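Local coordinates for 3-methylaspartate ammonia-lyase (Citrobacter amalonaticus, PDB 1KKO), which catalyses the reversible, magnesium-dependent anti elimination of ammonia from L-threo-3-methylaspartate to give mesaconate, a step of glutamate degradation, at the interface of chains A and B. Sequence-based numbering; all coordinates share one arbitrary frame. Chains: chain A/B, 3-methylaspartate ammonia-lyase.

In this enolase-superfamily homodimer, contact 1 and contact 3, whose C-alpha centres lie about 15 Å apart, share strand 3-13 of chain A and helix 392-409 of chain B, read at different points along their lengths. The C-alpha centre of contact 2 is about 41 Å from that of contact 1 and 31 Å from that of contact 3; it brings helix 179-186 of chain A against loop and short strands of chain B. Two-fold symmetry repeats each contact with the chains exchanged. Their centres lie about 22 to 26 Å from catalytic Lys331 (A:Lys331 for contacts 1 and 2, B:Lys331 for contact 3), which suggests a role in assembly.

Contact 1: the interface of chains A and B. Residues chain A 5, 7, 9, 56, 58; chain B 404, 407-408, 411.
A:Gln56 meets B:Arg404 and B:Leu408 in a part of the two-fold homodimer interface where chain A strands pack on a chain B helix. Beyond CB, its CG lies anti to the carbonyl carbon (chi1 -65°) and the chain runs on extended. CG passes 4.0 Å from CD of B:Arg404. The amide carbon CD then lies 3.6 Å from CB of the same arginine, whose chain it crosses at about a right angle. At the tip the two amide atoms part: OE1 faces B:Leu408, 3.3 Å from its CD1, while NE2 donates a nearly straight hydrogen bond of 3.1 Å to the backbone O of B:Arg404. That oxygen lies close to the amide plane, although the N-H reaches it tilted from the carbonyl plane. The bond is likely to hold the amide's rotation.

Apolar groups fill in alongside. A:Leu7 CD1 packs on B:Ala407 and, at 3.9 Å, on B:Leu408 CD2. A:Ile58 CD1 lies 3.8 Å from that same CD2, the two side chains running past each other in opposite directions. A:Thr9 turns its methyl CG2 to B:Ala407 CB, at 3.6 Å. Farther along, water 1 links A:Gln5 OE1, at 2.8 Å, to OG1 and backbone O of B:Thr411; the direct approach of that hydroxyl is too short to interpret. In the fold, strands 3-13 and 47-59 of chain A face the end of helix 392-409 of chain B and its C-terminal tail.

Contact 2: the interface of chains A and B. Residues chain A 182-183, 186, 221, 225; chain B 16, 32-33.
This is a homodimer interface of an enolase-superfamily, TIM-barrel enzyme, and it joins the subunits where helix 179-186 of chain A meets B:Tyr16, B:Phe32 and B:Ile33. A:Asp182 supplies the polar link. Its OD2 accepts the backbone N-H of B:Phe32 at 2.9 Å in an almost straight bond (176° at H), using the anti lone pair, directed away from the other carboxylate oxygen. A second-shell residue holds the acid in position: A:Arg221 grips it side-on in a same-chain salt bridge with two hydrogen bonds, NE to OD1 at 2.7 Å and NH2 to OD2 at 2.9 Å, both on the syn side and tilted out of the carboxylate plane (21° at OD1). OD2 therefore receives donors from both subunits, and the arginine would be expected to stabilise its negative charge.

The aromatic ring of B:Phe32 takes A:Lys183 over one face, the lysine CG standing 3.9 Å from the ring centroid in a CH-pi contact offset toward the rim. The CG of B:Phe32 lies opposite its own backbone N (chi1 -164°), which carries the ring to the lysine. The lysine's extended methylene chain crosses B:Tyr16 at about a right angle, near the phenol oxygen. B:Ile33 provides the apolar anchor: its side chain and that of A:Leu186 run past each other, CD1 to CD1 at 3.6 Å, while B:Ile33 and A:Leu225 reach toward each other, with CG1 3.8 Å from CD2.

Contact 3: the interface of chains A and B. Residues chain A 10-12; chain B 187-188, 395, 399-400, 403.
In this enolase-superfamily dimer the phenol ring of A:Tyr12 has B:Lys187 over one face, with the lysine CB above the ring centre and CG 4.0 Å from the ring atom CD1. On the same side, toward the rim, lies the B:Leu395 methyl CD2, 3.7 Å from A:Tyr12 CD2. B:Phe399 meets the CD2-CE2 rim from the opposite side, its CE2 3.6 Å from A:Tyr12 CD2, the two side chains crossing at a slant. One face of the B:Phe399 ring is covered from within its own chain by the amide nitrogen ND2 of B:Asn403, over the centre. Strand 3-13 of chain A inserts its tyrosine into a pocket lined by B:Leu395 and B:Phe399 of helix 392-409 and by the loop residue B:Lys187. The tyrosine's chi1 of -72° sets CG beside its own backbone N and swings the ring toward that pocket.

B:Asn400 reads the strand's backbone with both ends of its amide. OD1 accepts the N-H of A:Tyr12 at 3.1 Å, on a lone pair and in the carbonyl plane. ND2 donates to A:Tyr12 O at 2.9 Å, approaching from above that peptide's carbonyl plane. This two-point grip should hold the asparagine amide in one orientation. Water 2 extends it: it lies 2.7 Å from A:Ala10 O, 3.0 Å from B:Asn400 OD1 and 2.8 Å from B:Asn403 ND2, so the amide above the phenylalanine ring also joins the link between chains.

Contact 1: the interface of chains A and B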
ATOM      1  N   GLN A   5      12.330 -15.455  20.810  1.00 15.53           N
ATOM      2  CA  GLN A   5      10.899 -15.703  20.774  1.00 15.32           C
ATOM      3  C   GLN A   5      10.394 -15.565  19.356  1.00 14.19           C
ATOM      4  O   GLN A   5      10.855 -14.692  18.631  1.00 14.14           O
ATOM      5  CB  GLN A   5      10.160 -14.697  21.661  1.00 16.39           C
ATOM      6  CG  GLN A   5       8.694 -15.022  21.825  1.00 18.93           C
ATOM      7  CD  GLN A   5       8.035 -14.364  23.020  1.00 21.98           C
ATOM      8  OE1 GLN A   5       8.644 -13.537  23.709  1.00 23.66           O
ATOM      9  NE2 GLN A   5       6.780 -14.736  23.268  1.00 24.40           N
ATOM     10  N   LEU A   7       6.770 -15.160  17.101  1.00 12.41           N
ATOM     11  CA  LEU A   7       5.358 -14.794  17.207  1.00 12.96           C
ATOM     12  C   LEU A   7       4.716 -14.848  15.844  1.00 12.31           C
ATOM     13  O   LEU A   7       5.331 -14.464  14.855  1.00 12.34           O
ATOM     14  CB  LEU A   7       5.193 -13.365  17.737  1.00 13.45           C
ATOM     15  CG  LEU A   7       5.753 -13.074  19.120  1.00 15.48           C
ATOM     16  CD1 LEU A   7       5.278 -11.700  19.545  1.00 17.74           C
ATOM     17  CD2 LEU A   7       5.307 -14.081  20.114  1.00 19.50           C
ATOM     18  N   THR A   9       1.092 -13.733  13.893  1.00 11.52           N
ATOM     19  CA  THR A   9      -0.121 -12.935  14.005  1.00 12.58           C
ATOM     20  C   THR A   9      -0.868 -12.884  12.686  1.00 11.76           C
ATOM     21  O   THR A   9      -0.302 -12.608  11.619  1.00 11.60           O
ATOM     22  CB  THR A   9       0.193 -11.519  14.507  1.00 13.79           C
ATOM     23  OG1 THR A   9       1.090 -10.869  13.639  1.00 16.88           O
ATOM     24  CG2 THR A   9       0.988 -11.554  15.752  1.00 14.67           C
ATOM     25  N   GLN A  56       7.247 -12.744  13.503  1.00 10.44           N
ATOM     26  CA  GLN A  56       8.168 -11.847  14.174  1.00 10.53           C
ATOM     27  C   GLN A  56       9.118 -12.701  14.991  1.00 11.05           C
ATOM     28  O   GLN A  56       8.685 -13.574  15.743  1.00 11.45           O
ATOM     29  CB  GLN A  56       7.416 -10.879  15.085  1.00 10.58           C
ATOM     30  CG  GLN A  56       6.523  -9.926  14.318  1.00 10.71           C
ATOM     31  CD  GLN A  56       5.835  -8.941  15.229  1.00 10.66           C
ATOM     32  OE1 GLN A  56       6.242  -7.782  15.294  1.00 11.56           O
ATOM     33  NE2 GLN A  56       4.822  -9.399  15.953  1.00 10.68           N
ATOM     34  N   ILE A  58      11.991 -12.268  17.728  1.00 11.83           N
ATOM     35  CA  ILE A  58      12.700 -11.412  18.667  1.00 12.80           C
ATOM     36  C   ILE A  58      14.028 -12.086  18.920  1.00 13.07           C
ATOM     37  O   ILE A  58      14.060 -13.240  19.362  1.00 12.98           O
ATOM     38  CB  ILE A  58      11.931 -11.268  19.984  1.00 13.15           C
ATOM     39  CG1 ILE A  58      10.529 -10.709  19.742  1.00 14.47           C
ATOM     40  CG2 ILE A  58      12.678 -10.368  20.935  1.00 13.99           C
ATOM     41  CD1 ILE A  58       9.689 -10.693  20.988  1.00 15.91           C
TER
ATOM     42  N   ARG B 404       0.701  -6.813  15.046  1.00  9.63           N
ATOM     43  CA  ARG B 404       2.069  -7.242  15.353  1.00  9.75           C
ATOM     44  C   ARG B 404       2.545  -6.586  16.629  1.00  9.98           C
ATOM     45  O   ARG B 404       3.186  -7.213  17.460  1.00 10.41           O
ATOM     46  CB  ARG B 404       3.036  -6.852  14.232  1.00 10.08           C
ATOM     47  CG  ARG B 404       3.063  -7.783  13.045  1.00  9.93           C
ATOM     48  CD  ARG B 404       4.226  -7.488  12.116  1.00  9.91           C
ATOM     49  NE  ARG B 404       4.130  -6.190  11.457  1.00 10.02           N
ATOM     50  CZ  ARG B 404       3.498  -5.963  10.318  1.00  9.20           C
ATOM     51  NH1 ARG B 404       2.835  -6.940   9.714  1.00  9.55           N
ATOM     52  NH2 ARG B 404       3.510  -4.750   9.790  1.00  9.95           N
ATOM     53  N   ALA B 407       1.010  -7.862  19.815  1.00 11.48           N
ATOM     54  CA  ALA B 407       1.622  -9.141  20.162  1.00 12.31           C
ATOM     55  C   ALA B 407       2.980  -8.943  20.836  1.00 12.41           C
ATOM     56  O   ALA B 407       3.299  -9.630  21.809  1.00 13.45           O
ATOM     57  CB  ALA B 407       1.751 -10.005  18.935  1.00 12.78           C
ATOM     58  N   LEU B 408       3.790  -8.023  20.335  1.00 12.57           N
ATOM     59  CA  LEU B 408       5.088  -7.766  20.933  1.00 13.38           C
ATOM     60  C   LEU B 408       4.915  -7.213  22.337  1.00 13.77           C
ATOM     61  O   LEU B 408       5.642  -7.579  23.265  1.00 14.94           O
ATOM     62  CB  LEU B 408       5.890  -6.770  20.105  1.00 13.23           C
ATOM     63  CG  LEU B 408       6.419  -7.275  18.761  1.00 13.38           C
ATOM     64  CD1 LEU B 408       7.075  -6.164  17.988  1.00 14.13           C
ATOM     65  CD2 LEU B 408       7.393  -8.432  18.933  1.00 14.14           C
ATOM     66  N   THR B 411       4.415  -9.697  25.104  1.00 21.27           N
ATOM     67  CA  THR B 411       5.520 -10.579  25.487  1.00 22.43           C
ATOM     68  C   THR B 411       6.095 -10.170  26.833  1.00 23.15           C
ATOM     69  O   THR B 411       6.799 -10.957  27.471  1.00 24.32           O
ATOM     70  CB  THR B 411       6.644 -10.583  24.419  1.00 22.64           C
ATOM     71  OG1 THR B 411       7.585 -11.626  24.703  1.00 26.72           O
ATOM     72  CG2 THR B 411       7.457  -9.331  24.446  1.00 21.32           C
TER
HETATM   73  O   HOH W   1       7.471 -13.691  26.278  1.00 39.23           O

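Contact 2: the interface of chains A and B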
ATOM      1  N   ASP A 182      -2.275   6.407 -16.743  1.00 15.02           N
ATOM      2  CA  ASP A 182      -1.994   7.813 -16.456  1.00 15.50           C
ATOM      3  C   ASP A 182      -1.186   7.948 -15.170  1.00 14.90           C
ATOM      4  O   ASP A 182      -0.220   8.710 -15.117  1.00 14.90           O
ATOM      5  CB  ASP A 182      -3.280   8.618 -16.308  1.00 16.29           C
ATOM      6  CG  ASP A 182      -4.041   8.759 -17.599  1.00 17.51           C
ATOM      7  OD1 ASP A 182      -3.508   8.379 -18.664  1.00 19.19           O
ATOM      8  OD2 ASP A 182      -5.199   9.241 -17.620  1.00 19.00           O
ATOM      9  N   LYS A 183      -1.588   7.210 -14.134  1.00 14.34           N
ATOM     10  CA  LYS A 183      -0.859   7.211 -12.873  1.00 14.37           C
ATOM     11  C   LYS A 183       0.590   6.814 -13.087  1.00 14.14           C
ATOM     12  O   LYS A 183       1.510   7.442 -12.575  1.00 14.29           O
ATOM     13  CB  LYS A 183      -1.473   6.210 -11.896  1.00 14.40           C
ATOM     14  CG  LYS A 183      -2.812   6.568 -11.313  1.00 15.86           C
ATOM     15  CD  LYS A 183      -3.146   5.508 -10.275  1.00 17.23           C
ATOM     16  CE  LYS A 183      -4.437   5.743  -9.523  1.00 17.91           C
ATOM     17  NZ  LYS A 183      -4.668   4.570  -8.618  1.00 18.70           N
ATOM     18  N   LEU A 186       2.574   9.495 -14.859  1.00 14.29           N
ATOM     19  CA  LEU A 186       2.857  10.576 -13.912  1.00 15.15           C
ATOM     20  C   LEU A 186       3.999  10.217 -12.981  1.00 14.81           C
ATOM     21  O   LEU A 186       4.742  11.092 -12.555  1.00 15.61           O
ATOM     22  CB  LEU A 186       1.631  10.938 -13.072  1.00 15.90           C
ATOM     23  CG  LEU A 186       0.542  11.732 -13.788  1.00 17.39           C
ATOM     24  CD1 LEU A 186      -0.684  11.917 -12.923  1.00 19.17           C
ATOM     25  CD2 LEU A 186       1.098  13.079 -14.226  1.00 18.59           C
ATOM     26  N   ARG A 221      -0.820   7.308 -25.463  1.00 20.14           N
ATOM     27  CA  ARG A 221      -0.989   7.982 -24.183  1.00 19.71           C
ATOM     28  C   ARG A 221       0.356   8.344 -23.585  1.00 19.49           C
ATOM     29  O   ARG A 221       0.544   9.444 -23.071  1.00 19.16           O
ATOM     30  CB  ARG A 221      -1.758   7.093 -23.209  1.00 19.62           C
ATOM     31  CG  ARG A 221      -2.308   7.825 -22.006  1.00 19.61           C
ATOM     32  CD  ARG A 221      -3.428   8.799 -22.357  1.00 19.75           C
ATOM     33  NE  ARG A 221      -4.088   9.332 -21.175  1.00 20.40           N
ATOM     34  CZ  ARG A 221      -4.989  10.302 -21.198  1.00 20.67           C
ATOM     35  NH1 ARG A 221      -5.350  10.860 -22.351  1.00 21.74           N
ATOM     36  NH2 ARG A 221      -5.527  10.726 -20.068  1.00 20.83           N
ATOM     37  N   LEU A 225       1.372  12.177 -23.009  1.00 26.96           N
ATOM     38  CA  LEU A 225       1.433  12.691 -21.639  1.00 27.25           C
ATOM     39  C   LEU A 225       2.833  12.870 -21.044  1.00 27.31           C
ATOM     40  O   LEU A 225       3.009  13.654 -20.111  1.00 26.98           O
ATOM     41  CB  LEU A 225       0.611  11.790 -20.707  1.00 27.45           C
ATOM     42  CG  LEU A 225      -0.901  12.011 -20.678  1.00 28.74           C
ATOM     43  CD1 LEU A 225      -1.516  11.858 -22.052  1.00 29.44           C
ATOM     44  CD2 LEU A 225      -1.539  11.046 -19.688  1.00 29.38           C
TER
ATOM     45  N   TYR B  16      -1.424  11.699  -4.883  1.00 12.90           N
ATOM     46  CA  TYR B  16      -1.149  12.836  -5.755  1.00 14.09           C
ATOM     47  C   TYR B  16      -1.381  14.124  -4.978  1.00 14.78           C
ATOM     48  O   TYR B  16      -2.126  14.142  -4.004  1.00 15.02           O
ATOM     49  CB  TYR B  16      -2.075  12.792  -7.015  1.00 14.11           C
ATOM     50  CG  TYR B  16      -1.757  11.540  -7.770  1.00 13.34           C
ATOM     51  CD1 TYR B  16      -2.288  10.326  -7.372  1.00 13.30           C
ATOM     52  CD2 TYR B  16      -0.814  11.537  -8.779  1.00 13.83           C
ATOM     53  CE1 TYR B  16      -1.913   9.144  -7.977  1.00 12.16           C
ATOM     54  CE2 TYR B  16      -0.420  10.367  -9.383  1.00 13.70           C
ATOM     55  CZ  TYR B  16      -0.973   9.167  -8.971  1.00 13.47           C
ATOM     56  OH  TYR B  16      -0.564   7.993  -9.549  1.00 14.58           O
ATOM     57  N   PHE B  32      -7.152  10.390 -15.829  1.00 20.22           N
ATOM     58  CA  PHE B  32      -6.751  10.694 -14.452  1.00 19.81           C
ATOM     59  C   PHE B  32      -6.176  12.100 -14.326  1.00 21.30           C
ATOM     60  O   PHE B  32      -6.028  12.620 -13.221  1.00 21.20           O
ATOM     61  CB  PHE B  32      -5.707   9.671 -13.989  1.00 18.79           C
ATOM     62  CG  PHE B  32      -5.490   9.633 -12.489  1.00 17.03           C
ATOM     63  CD1 PHE B  32      -6.457   9.129 -11.639  1.00 16.73           C
ATOM     64  CD2 PHE B  32      -4.306  10.072 -11.945  1.00 16.16           C
ATOM     65  CE1 PHE B  32      -6.242   9.077 -10.280  1.00 16.79           C
ATOM     66  CE2 PHE B  32      -4.104  10.031 -10.586  1.00 16.11           C
ATOM     67  CZ  PHE B  32      -5.070   9.538  -9.756  1.00 16.61           C
ATOM     68  N   ILE B  33      -5.893  12.716 -15.467  1.00 22.66           N
ATOM     69  CA  ILE B  33      -5.228  14.011 -15.526  1.00 24.14           C
ATOM     70  C   ILE B  33      -6.241  15.161 -15.444  1.00 25.02           C
ATOM     71  O   ILE B  33      -7.342  15.051 -15.965  1.00 24.92           O
ATOM     72  CB  ILE B  33      -4.421  14.084 -16.860  1.00 24.58           C
ATOM     73  CG1 ILE B  33      -3.446  12.899 -16.970  1.00 25.14           C
ATOM     74  CG2 ILE B  33      -3.704  15.419 -17.013  1.00 25.62           C
ATOM     75  CD1 ILE B  33      -2.409  12.855 -15.884  1.00 25.89           C
TER

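Contact 3: the interface of chains A and B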
ATOM      1  N   ALA A  10      -2.161 -13.144  12.766  1.00 11.91           N
ATOM      2  CA  ALA A  10      -3.041 -13.097  11.603  1.00 11.98           C
ATOM      3  C   ALA A  10      -3.177 -11.677  11.099  1.00 12.20           C
ATOM      4  O   ALA A  10      -3.162 -10.729  11.881  1.00 13.04           O
ATOM      5  CB  ALA A  10      -4.424 -13.640  11.959  1.00 12.75           C
ATOM      6  N   GLY A  11      -3.291 -11.522   9.785  1.00 11.40           N
ATOM      7  CA  GLY A  11      -3.527 -10.214   9.203  1.00 11.11           C
ATOM      8  C   GLY A  11      -4.180 -10.325   7.853  1.00 10.71           C
ATOM      9  O   GLY A  11      -4.546 -11.404   7.377  1.00 10.82           O
ATOM     10  N   TYR A  12      -4.383  -9.165   7.262  1.00 10.73           N
ATOM     11  CA  TYR A  12      -4.912  -9.081   5.917  1.00 10.58           C
ATOM     12  C   TYR A  12      -3.794  -8.749   4.949  1.00 10.67           C
ATOM     13  O   TYR A  12      -2.960  -7.891   5.224  1.00 11.36           O
ATOM     14  CB  TYR A  12      -6.003  -8.002   5.829  1.00 11.19           C
ATOM     15  CG  TYR A  12      -7.300  -8.392   6.514  1.00 11.72           C
ATOM     16  CD1 TYR A  12      -8.097  -9.386   5.996  1.00 12.57           C
ATOM     17  CD2 TYR A  12      -7.707  -7.772   7.676  1.00 13.09           C
ATOM     18  CE1 TYR A  12      -9.267  -9.744   6.609  1.00 13.46           C
ATOM     19  CE2 TYR A  12      -8.884  -8.123   8.299  1.00 13.26           C
ATOM     20  CZ  TYR A  12      -9.652  -9.111   7.758  1.00 13.46           C
ATOM     21  OH  TYR A  12     -10.825  -9.471   8.370  1.00 15.48           O
TER
ATOM     22  N   LYS B 187     -13.389  -7.354   4.611  1.00 10.79           N
ATOM     23  CA  LYS B 187     -12.262  -7.266   5.527  1.00 11.05           C
ATOM     24  C   LYS B 187     -12.657  -6.748   6.910  1.00 10.86           C
ATOM     25  O   LYS B 187     -11.801  -6.356   7.689  1.00 11.36           O
ATOM     26  CB  LYS B 187     -11.133  -6.479   4.878  1.00 10.94           C
ATOM     27  CG  LYS B 187     -10.550  -7.259   3.700  1.00 11.30           C
ATOM     28  CD  LYS B 187      -9.392  -6.574   3.021  1.00 11.18           C
ATOM     29  CE  LYS B 187      -8.696  -7.541   2.057  1.00 10.94           C
ATOM     30  NZ  LYS B 187      -7.665  -6.882   1.209  1.00 11.26           N
ATOM     31  N   GLY B 188     -13.953  -6.759   7.204  1.00 11.25           N
ATOM     32  CA  GLY B 188     -14.440  -6.468   8.537  1.00 11.08           C
ATOM     33  C   GLY B 188     -14.008  -5.144   9.112  1.00 10.75           C
ATOM     34  O   GLY B 188     -13.764  -5.024  10.305  1.00 11.51           O
ATOM     35  N   LEU B 395      -4.947  -0.992   4.670  1.00  8.81           N
ATOM     36  CA  LEU B 395      -5.403  -1.857   5.751  1.00  8.99           C
ATOM     37  C   LEU B 395      -4.295  -2.818   6.137  1.00  9.06           C
ATOM     38  O   LEU B 395      -4.011  -3.025   7.316  1.00  9.63           O
ATOM     39  CB  LEU B 395      -6.669  -2.626   5.388  1.00  8.91           C
ATOM     40  CG  LEU B 395      -7.171  -3.548   6.497  1.00  9.90           C
ATOM     41  CD1 LEU B 395      -7.749  -2.779   7.666  1.00  9.91           C
ATOM     42  CD2 LEU B 395      -8.200  -4.503   5.943  1.00 10.46           C
ATOM     43  N   PHE B 399      -3.513  -2.237   9.950  1.00  8.92           N
ATOM     44  CA  PHE B 399      -4.042  -3.307  10.792  1.00  9.28           C
ATOM     45  C   PHE B 399      -2.933  -4.267  11.194  1.00  8.94           C
ATOM     46  O   PHE B 399      -2.846  -4.653  12.361  1.00  9.56           O
ATOM     47  CB  PHE B 399      -5.132  -4.045  10.011  1.00  9.75           C
ATOM     48  CG  PHE B 399      -5.911  -5.077  10.774  1.00 11.45           C
ATOM     49  CD1 PHE B 399      -6.866  -4.720  11.715  1.00 13.04           C
ATOM     50  CD2 PHE B 399      -5.801  -6.410  10.447  1.00 13.10           C
ATOM     51  CE1 PHE B 399      -7.623  -5.681  12.362  1.00 14.35           C
ATOM     52  CE2 PHE B 399      -6.564  -7.358  11.088  1.00 13.76           C
ATOM     53  CZ  PHE B 399      -7.480  -6.989  12.037  1.00 13.88           C
ATOM     54  N   ASN B 400      -2.088  -4.667  10.245  1.00  8.69           N
ATOM     55  CA  ASN B 400      -1.088  -5.680  10.581  1.00  9.03           C
ATOM     56  C   ASN B 400       0.008  -5.129  11.492  1.00  8.87           C
ATOM     57  O   ASN B 400       0.472  -5.837  12.385  1.00  9.50           O
ATOM     58  CB  ASN B 400      -0.475  -6.332   9.353  1.00  9.22           C
ATOM     59  CG  ASN B 400      -1.491  -7.047   8.500  1.00  9.41           C
ATOM     60  OD1 ASN B 400      -2.676  -7.152   8.832  1.00 10.57           O
ATOM     61  ND2 ASN B 400      -1.019  -7.569   7.396  1.00 11.26           N
ATOM     62  N   ASN B 403      -1.589  -5.151  14.987  1.00 10.06           N
ATOM     63  CA  ASN B 403      -1.653  -6.457  15.618  1.00 10.56           C
ATOM     64  C   ASN B 403      -0.276  -7.051  15.915  1.00  9.97           C
ATOM     65  O   ASN B 403      -0.111  -7.711  16.941  1.00 10.44           O
ATOM     66  CB  ASN B 403      -2.558  -7.380  14.830  1.00 10.77           C
ATOM     67  CG  ASN B 403      -4.004  -6.905  14.861  1.00 12.26           C
ATOM     68  OD1 ASN B 403      -4.518  -6.520  15.914  1.00 14.26           O
ATOM     69  ND2 ASN B 403      -4.660  -6.926  13.709  1.00 13.76           N
TER
HETATM   70  O   HOH W   2      -3.130  -8.078  11.601  1.00 14.44           O